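Local coordinates for glycoside hydrolase, GH17 family (Formosa sp. Hel1_33_131, PDB 6FCG), which acts as an endo-laminarinase of family GH17, probably cutting internal beta-1,3-glucosidic bonds of the algal polysaccharide laminarin, at residues Met75-Ala80 with Glu351-Pro356; Tyr327-Phe332 with Phe370-Val375; Val184-Val189 with Val225-Lys230. All coordinates share one frame; numbering follows the deposited sequence.

Contact 1: Met75-Ala80 with Glu351-Pro356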
# COMPACT_ATOMS: atom_id res chain seq x y z
N MET A 75 -1.85 23.66 -41.01
CA MET A 75 -2.52 23.20 -42.21
C MET A 75 -1.52 22.71 -43.24
O MET A 75 -1.76 21.68 -43.87
CB MET A 75 -3.39 24.31 -42.81
CG MET A 75 -4.59 24.77 -42.00
SD MET A 75 -5.74 23.51 -41.45
CE MET A 75 -5.12 23.17 -39.79
N LYS A 76 -0.41 23.44 -43.41
CA LYS A 76 0.60 23.03 -44.38
C LYS A 76 1.19 21.68 -44.00
O LYS A 76 1.31 20.80 -44.86
CB LYS A 76 1.70 24.08 -44.57
CG LYS A 76 1.24 25.40 -45.18
CD LYS A 76 2.37 26.19 -45.83
CE LYS A 76 2.13 27.70 -45.88
NZ LYS A 76 3.08 28.51 -45.10
N ILE A 77 1.52 21.51 -42.71
CA ILE A 77 2.02 20.25 -42.17
C ILE A 77 1.04 19.08 -42.40
O ILE A 77 1.45 17.98 -42.83
CB ILE A 77 2.34 20.37 -40.67
CG1 ILE A 77 3.54 21.27 -40.45
CG2 ILE A 77 2.62 19.00 -40.03
CD1 ILE A 77 3.60 21.88 -39.08
N LEU A 78 -0.22 19.29 -42.09
CA LEU A 78 -1.20 18.22 -42.24
C LEU A 78 -1.39 17.88 -43.69
O LEU A 78 -1.57 16.70 -44.04
CB LEU A 78 -2.54 18.61 -41.60
CG LEU A 78 -2.54 18.82 -40.09
CD1 LEU A 78 -3.94 19.13 -39.62
CD2 LEU A 78 -2.00 17.60 -39.36
N HIS A 79 -1.45 18.90 -44.53
CA HIS A 79 -1.66 18.71 -45.96
C HIS A 79 -0.52 17.92 -46.59
O HIS A 79 -0.76 17.04 -47.43
CB HIS A 79 -1.83 20.06 -46.67
CG HIS A 79 -2.07 19.93 -48.13
ND1 HIS A 79 -3.33 19.80 -48.66
CD2 HIS A 79 -1.20 19.84 -49.17
CE1 HIS A 79 -3.24 19.67 -49.97
NE2 HIS A 79 -1.96 19.67 -50.30
N ALA A 80 0.70 18.20 -46.16
CA ALA A 80 1.89 17.48 -46.61
C ALA A 80 1.81 15.99 -46.30
O ALA A 80 2.29 15.18 -47.08
CB ALA A 80 3.14 18.08 -45.97
N GLU A 351 -4.77 12.72 -31.94
CA GLU A 351 -5.06 14.01 -32.60
C GLU A 351 -3.81 14.45 -33.40
O GLU A 351 -2.77 13.79 -33.36
CB GLU A 351 -5.57 15.09 -31.62
CG GLU A 351 -4.54 15.77 -30.75
CD GLU A 351 -5.02 16.89 -29.86
OE1 GLU A 351 -5.49 17.96 -30.32
OE2 GLU A 351 -4.84 16.68 -28.65
N ALA A 352 -3.91 15.56 -34.12
CA ALA A 352 -2.76 16.02 -34.91
C ALA A 352 -1.58 16.42 -34.04
O ALA A 352 -0.48 15.85 -34.18
CB ALA A 352 -3.15 17.17 -35.82
N PHE A 353 -1.81 17.37 -33.14
CA PHE A 353 -0.76 17.94 -32.27
C PHE A 353 -1.12 17.81 -30.79
O PHE A 353 -2.26 17.99 -30.40
CB PHE A 353 -0.54 19.43 -32.58
CG PHE A 353 -0.11 19.72 -34.00
CD1 PHE A 353 1.23 19.75 -34.34
CD2 PHE A 353 -1.05 19.92 -35.01
CE1 PHE A 353 1.64 19.98 -35.63
CE2 PHE A 353 -0.64 20.16 -36.32
CZ PHE A 353 0.69 20.18 -36.63
N ASP A 354 -0.14 17.53 -29.95
CA ASP A 354 -0.30 17.63 -28.50
C ASP A 354 -0.88 18.99 -28.16
O ASP A 354 -0.46 20.02 -28.70
CB ASP A 354 1.04 17.49 -27.76
CG ASP A 354 1.58 16.08 -27.76
OD1 ASP A 354 0.85 15.14 -28.11
OD2 ASP A 354 2.76 15.92 -27.42
N GLU A 355 -1.83 18.98 -27.24
CA GLU A 355 -2.52 20.17 -26.80
C GLU A 355 -2.42 20.24 -25.28
O GLU A 355 -3.17 19.58 -24.58
CB GLU A 355 -3.97 20.13 -27.27
CG GLU A 355 -4.11 20.36 -28.78
CD GLU A 355 -5.48 20.89 -29.17
OE1 GLU A 355 -6.42 20.08 -29.45
OE2 GLU A 355 -5.65 22.12 -29.14
N PRO A 356 -1.47 21.04 -24.78
CA PRO A 356 -1.22 21.06 -23.34
C PRO A 356 -2.22 21.82 -22.45
O PRO A 356 -2.03 21.86 -21.24
CB PRO A 356 0.17 21.67 -23.24
CG PRO A 356 0.32 22.52 -24.43
CD PRO A 356 -0.72 22.12 -25.47

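Contact 2: Tyr327-Phe332 with Phe370-Val375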
# COMPACT_ATOMS: atom_id res chain seq x y z
N TYR A 327 5.75 4.19 -29.35
CA TYR A 327 5.77 2.96 -30.14
C TYR A 327 4.38 2.34 -30.21
O TYR A 327 3.89 1.98 -31.28
CB TYR A 327 6.79 1.97 -29.54
CG TYR A 327 6.99 0.68 -30.31
CD1 TYR A 327 7.36 0.70 -31.66
CD2 TYR A 327 6.89 -0.55 -29.69
CE1 TYR A 327 7.58 -0.48 -32.36
CE2 TYR A 327 7.11 -1.73 -30.38
CZ TYR A 327 7.46 -1.69 -31.72
OH TYR A 327 7.68 -2.85 -32.39
N LYS A 328 3.74 2.20 -29.06
CA LYS A 328 2.41 1.63 -29.04
C LYS A 328 1.42 2.55 -29.73
O LYS A 328 0.48 2.06 -30.33
CB LYS A 328 1.94 1.30 -27.63
CG LYS A 328 2.72 0.17 -27.01
CD LYS A 328 1.99 -0.38 -25.82
CE LYS A 328 2.76 -0.27 -24.52
NZ LYS A 328 3.86 -1.14 -24.19
N GLU A 329 1.63 3.87 -29.64
CA GLU A 329 0.81 4.84 -30.36
C GLU A 329 0.89 4.61 -31.87
O GLU A 329 -0.14 4.60 -32.56
CB GLU A 329 1.21 6.28 -30.06
CG GLU A 329 0.41 7.30 -30.85
CD GLU A 329 0.94 8.70 -30.72
OE1 GLU A 329 0.06 9.53 -30.52
OE2 GLU A 329 2.17 8.99 -30.84
N ALA A 330 2.10 4.44 -32.36
CA ALA A 330 2.31 4.17 -33.78
C ALA A 330 1.63 2.87 -34.22
O ALA A 330 0.96 2.83 -35.26
CB ALA A 330 3.79 4.12 -34.10
N ILE A 331 1.78 1.81 -33.43
CA ILE A 331 1.12 0.56 -33.75
C ILE A 331 -0.41 0.74 -33.82
O ILE A 331 -1.06 0.27 -34.76
CB ILE A 331 1.49 -0.55 -32.75
CG1 ILE A 331 2.96 -0.93 -32.94
CG2 ILE A 331 0.60 -1.78 -32.96
CD1 ILE A 331 3.53 -1.74 -31.79
N PHE A 332 -0.97 1.44 -32.85
CA PHE A 332 -2.41 1.67 -32.82
C PHE A 332 -2.86 2.50 -34.02
O PHE A 332 -3.82 2.11 -34.69
CB PHE A 332 -2.84 2.32 -31.50
CG PHE A 332 -4.33 2.42 -31.33
CD1 PHE A 332 -5.08 1.28 -31.07
CD2 PHE A 332 -4.98 3.64 -31.44
CE1 PHE A 332 -6.45 1.36 -30.92
CE2 PHE A 332 -6.35 3.73 -31.27
CZ PHE A 332 -7.09 2.58 -31.02
N PHE A 370 -1.82 13.26 -26.89
CA PHE A 370 -2.47 12.49 -27.95
C PHE A 370 -1.99 12.80 -29.39
O PHE A 370 -2.41 12.14 -30.33
CB PHE A 370 -3.98 12.64 -27.85
CG PHE A 370 -4.59 11.73 -26.85
CD1 PHE A 370 -4.95 10.43 -27.21
CD2 PHE A 370 -4.85 12.17 -25.56
CE1 PHE A 370 -5.53 9.59 -26.30
CE2 PHE A 370 -5.44 11.33 -24.64
CZ PHE A 370 -5.78 10.04 -25.01
N GLY A 371 -1.12 13.79 -29.55
CA GLY A 371 -0.64 14.19 -30.85
C GLY A 371 0.16 13.14 -31.58
O GLY A 371 0.71 12.22 -30.97
N LEU A 372 0.20 13.28 -32.91
CA LEU A 372 1.21 12.63 -33.74
C LEU A 372 2.49 13.47 -33.68
O LEU A 372 3.60 12.96 -33.90
CB LEU A 372 0.73 12.48 -35.16
CG LEU A 372 -0.59 11.76 -35.35
CD1 LEU A 372 -0.99 11.85 -36.81
CD2 LEU A 372 -0.54 10.32 -34.90
N PHE A 373 2.33 14.76 -33.42
CA PHE A 373 3.46 15.68 -33.22
C PHE A 373 3.42 16.20 -31.79
O PHE A 373 2.33 16.27 -31.17
CB PHE A 373 3.36 16.92 -34.14
CG PHE A 373 3.35 16.62 -35.61
CD1 PHE A 373 2.18 16.37 -36.28
CD2 PHE A 373 4.54 16.62 -36.33
CE1 PHE A 373 2.19 16.09 -37.63
CE2 PHE A 373 4.55 16.33 -37.69
CZ PHE A 373 3.37 16.08 -38.34
N THR A 374 4.58 16.69 -31.34
CA THR A 374 4.72 17.34 -30.02
C THR A 374 4.24 18.76 -30.19
O THR A 374 4.04 19.22 -31.31
CB THR A 374 6.14 17.31 -29.41
OG1 THR A 374 7.02 18.26 -30.04
CG2 THR A 374 6.76 15.93 -29.40
N VAL A 375 4.06 19.48 -29.09
CA VAL A 375 3.63 20.89 -29.20
C VAL A 375 4.67 21.71 -30.02
O VAL A 375 4.30 22.57 -30.80
CB VAL A 375 3.23 21.52 -27.84
CG1 VAL A 375 4.44 21.69 -26.94
CG2 VAL A 375 2.56 22.87 -28.04

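Contact 3: Val184-Val189 with Val225-Lys230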
# COMPACT_ATOMS: atom_id res chain seq x y z
N VAL A 184 -32.52 16.28 -27.08
CA VAL A 184 -31.89 17.58 -27.38
C VAL A 184 -30.96 17.49 -28.63
O VAL A 184 -31.01 18.37 -29.48
CB VAL A 184 -31.41 18.42 -26.13
CG1 VAL A 184 -31.88 17.86 -24.79
CG2 VAL A 184 -29.92 18.53 -26.18
N ILE A 185 -30.22 16.42 -28.82
CA ILE A 185 -29.48 16.28 -30.08
C ILE A 185 -30.42 16.18 -31.30
O ILE A 185 -30.19 16.85 -32.31
CB ILE A 185 -28.54 15.07 -30.07
CG1 ILE A 185 -27.63 15.09 -28.84
CG2 ILE A 185 -27.73 15.01 -31.36
CD1 ILE A 185 -26.88 16.38 -28.56
N LEU A 186 -31.49 15.38 -31.18
CA LEU A 186 -32.51 15.23 -32.20
C LEU A 186 -33.13 16.56 -32.60
O LEU A 186 -33.28 16.86 -33.78
CB LEU A 186 -33.62 14.31 -31.69
CG LEU A 186 -34.85 14.07 -32.60
CD1 LEU A 186 -34.45 13.36 -33.89
CD2 LEU A 186 -35.89 13.25 -31.85
N LYS A 187 -33.46 17.37 -31.61
CA LYS A 187 -34.00 18.70 -31.85
C LYS A 187 -33.12 19.51 -32.82
O LYS A 187 -33.61 20.05 -33.80
CB LYS A 187 -34.13 19.44 -30.52
CG LYS A 187 -34.78 20.79 -30.62
CD LYS A 187 -34.48 21.63 -29.38
CE LYS A 187 -34.95 23.05 -29.57
NZ LYS A 187 -34.56 23.88 -28.40
N TRP A 188 -31.84 19.59 -32.53
CA TRP A 188 -30.93 20.40 -33.33
C TRP A 188 -30.55 19.74 -34.65
O TRP A 188 -30.35 20.41 -35.64
CB TRP A 188 -29.70 20.81 -32.52
CG TRP A 188 -30.06 21.72 -31.41
CD1 TRP A 188 -29.96 21.47 -30.08
CD2 TRP A 188 -30.64 23.01 -31.53
NE1 TRP A 188 -30.42 22.54 -29.36
CE2 TRP A 188 -30.85 23.50 -30.23
CE3 TRP A 188 -31.02 23.81 -32.62
CZ2 TRP A 188 -31.39 24.74 -29.98
CZ3 TRP A 188 -31.56 25.05 -32.39
CH2 TRP A 188 -31.75 25.51 -31.06
N VAL A 189 -30.42 18.42 -34.66
CA VAL A 189 -30.20 17.76 -35.94
C VAL A 189 -31.39 18.10 -36.84
O VAL A 189 -31.21 18.41 -38.00
CB VAL A 189 -30.01 16.24 -35.77
CG1 VAL A 189 -30.11 15.50 -37.10
CG2 VAL A 189 -28.67 15.96 -35.13
N VAL A 225 -33.64 4.05 -26.28
CA VAL A 225 -34.90 4.75 -26.07
C VAL A 225 -35.42 5.24 -27.43
O VAL A 225 -34.68 5.31 -28.43
CB VAL A 225 -34.79 5.89 -25.01
CG1 VAL A 225 -34.24 5.34 -23.69
CG2 VAL A 225 -33.90 7.04 -25.46
N GLU A 226 -36.71 5.55 -27.48
CA GLU A 226 -37.33 6.04 -28.69
C GLU A 226 -36.58 7.24 -29.32
O GLU A 226 -36.33 7.22 -30.54
CB GLU A 226 -38.80 6.39 -28.37
CG GLU A 226 -39.66 7.18 -29.40
CD GLU A 226 -40.71 6.37 -30.16
OE1 GLU A 226 -40.86 5.15 -29.95
OE2 GLU A 226 -41.40 7.00 -31.00
N ASP A 227 -36.21 8.24 -28.51
CA ASP A 227 -35.51 9.43 -29.04
C ASP A 227 -34.20 9.12 -29.77
O ASP A 227 -33.89 9.77 -30.76
CB ASP A 227 -35.30 10.49 -27.97
CG ASP A 227 -36.60 11.20 -27.58
OD1 ASP A 227 -37.50 11.36 -28.44
OD2 ASP A 227 -36.75 11.61 -26.41
N LEU A 228 -33.47 8.10 -29.32
CA LEU A 228 -32.26 7.65 -30.02
C LEU A 228 -32.56 7.05 -31.37
O LEU A 228 -31.85 7.28 -32.32
CB LEU A 228 -31.47 6.63 -29.20
CG LEU A 228 -30.27 6.00 -29.90
CD1 LEU A 228 -29.22 7.04 -30.26
CD2 LEU A 228 -29.62 4.94 -29.02
N THR A 229 -33.61 6.23 -31.44
CA THR A 229 -34.04 5.67 -32.74
C THR A 229 -34.33 6.80 -33.74
O THR A 229 -33.88 6.73 -34.88
CB THR A 229 -35.23 4.68 -32.59
OG1 THR A 229 -34.79 3.52 -31.85
CG2 THR A 229 -35.76 4.22 -33.93
N LYS A 230 -35.04 7.83 -33.31
CA LYS A 230 -35.37 8.96 -34.17
C LYS A 230 -34.13 9.74 -34.59
O LYS A 230 -34.06 10.23 -35.73
CB LYS A 230 -36.36 9.94 -33.50
CG LYS A 230 -37.70 9.32 -33.15
CD LYS A 230 -38.80 10.34 -32.99
CE LYS A 230 -39.98 9.68 -32.32
NZ LYS A 230 -40.15 10.22 -30.98

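Contact 1: Met75-Ala80 with Glu351-Pro356
Leu78 and Ala352 mark the closest approach of the two backbones, their CA atoms 7.8 Å apart; the C-terminal end of helix 68-80 meets the irregular loop 351-356 through side chains, with no hydrogen bond between them. About 155 Å² is buried, summed over both sides, and every touching residue is buried. Leu78 reaches across with one branch: CG stands anti to the carbonyl carbon (chi1 -64°), chi2 (-177°) sends CD1 out along the chain, and CD2, the other branch, turns to the CB of Ala352, 3.7 Å away. The small methyl of Ala352 suits this place because it points at the helix and lets the loop come in close. Topologically, helix 68-80 is the crossover between parallel strands 50-53 and 83-87 of the TIM barrel, while 351-356 follows the part of the chain where the eighth strand of a family 17 barrel is expected; a backbone hydrogen bond between Ala352 and Ser53, at the end of strand 50-53, is consistent with this. Beside the alanine, the ring of Phe353 extends toward the helix and touches both Ile77 and Leu78. Ile77 approaches the ring obliquely at CZ, its CG2 lying 4.1 Å and its CD1 4.2 Å from CZ of Phe353. Leu78 CD2, also oblique to the ring, comes within 4.2 Å of Phe353 CE2, so one methyl serves both loop residues. Branched aliphatics fit here, since Ile77 offers two methyls to one aromatic carbon. The Phe353 ring also meets Phe373, which Ile77 touches as well, and Arg397 makes a cation-pi contact with it.

Contact 2: Tyr327-Phe332 with Phe370-Val375
In the (beta/alpha)8 barrel expected of family 17, Glu329 on helix 326-342, the helix that follows strand 301-305, extends its carboxylate to Gly371 and its neighbours in the loop 370-375. The backbones stay well apart, with 8.5 Å between the CA atoms of Glu329 and Leu372, and a long side chain is needed to span the gap. Glu329 supplies it: CG is anti to the backbone N (chi1 177°) and the chain runs on extended, delivering OE1 to the loop. There OE1 lies 2.8 Å from the carbonyl O of Gly371 and 3.6 Å from the O of Phe370, while the CD2 methyl of Leu372 lies 4.5 Å from OE1. Gly371, lacking a side chain, leaves room for the carbonyl of Phe373, and its N is hydrogen-bonded to Asp354 OD1. Oxygen facing oxygen makes no hydrogen bond here, because both are acceptors, and at 2.6 Å resolution the exact separation deserves little weight. Lys380, which donates to Gly371 O and also touches the Glu329 side chain, probably eases this buried meeting of acceptors with its positive charge.

Contact 3: Val184-Val189 with Val225-Lys230
A single leucine carries one whole side of this contact: Leu186 of helix 182-197 lies against helix 226-234 at the aliphatic base and backbone of Lys230, with Asp227 at the margin, and no hydrogen bond or salt bridge joins the two segments. Of the 137 Å² buried in all, 83 Å² belongs to Leu186. The backbones approach closely, with 7.2 Å between the CA atoms of Leu186 and Lys230. With its CG anti to the backbone N (chi1 177°), Leu186 directs both methyls at the neighbouring helix, and they divide the work. CD1 rests against the backbone of Lys230, 3.7 Å from its O, whereas CD2 lies 3.7 Å from Lys230 CB and so uses the aliphatic root of that residue. The same CD2 comes within 4.2 Å of Asp227 OD1. Lysine suits this spot because it is apolar near the backbone and charged only at its end. Its CB faces the leucine, but the chain then leads away and bends at its last torsion (chi4 111°), taking the ammonium group back along its own helix. There NZ forms a salt bridge with Glu226 OE2 at 3.5 Å and a long one with Asp227 OD1 at 3.8 Å. This network lies within one helix, keeping the charge near acids and beside, not between, the apolar groups. Further along, Leu186 also touches Ala234, while Ile185 and Val189 pack on Leu231 and on Val166 of strand 161-168. The two helices follow successive parallel strands, 161-168 and 206-212, and their side-by-side packing is that of neighbouring helices in the outer layer of a TIM barrel.

Contacts 1 and 2 adjoin, their centres 12 Å apart, and their segments interleave along the chain, so that loops 351-356 and 370-375 are joined to each other between helices 68-80 and 326-342. Asp354 OD1 probably accepts a hydrogen bond from Gly371 N (2.8 Å), Glu351 N probably donates to Phe370 O (2.9 Å), and Ile77 CG2 packs on Phe373 CZ at 3.5 Å. Contact 3 lies across the chain's centre, about 33 Å from contact 1 and 35 Å from contact 2 between centres. In TIM-barrel hydrolases the active site opens at the C-terminal ends of the strands; the Ala352-Ser53 hydrogen bond is consistent with loop 351-356 lying near that rim, whereas contact 3 joins two outer helices.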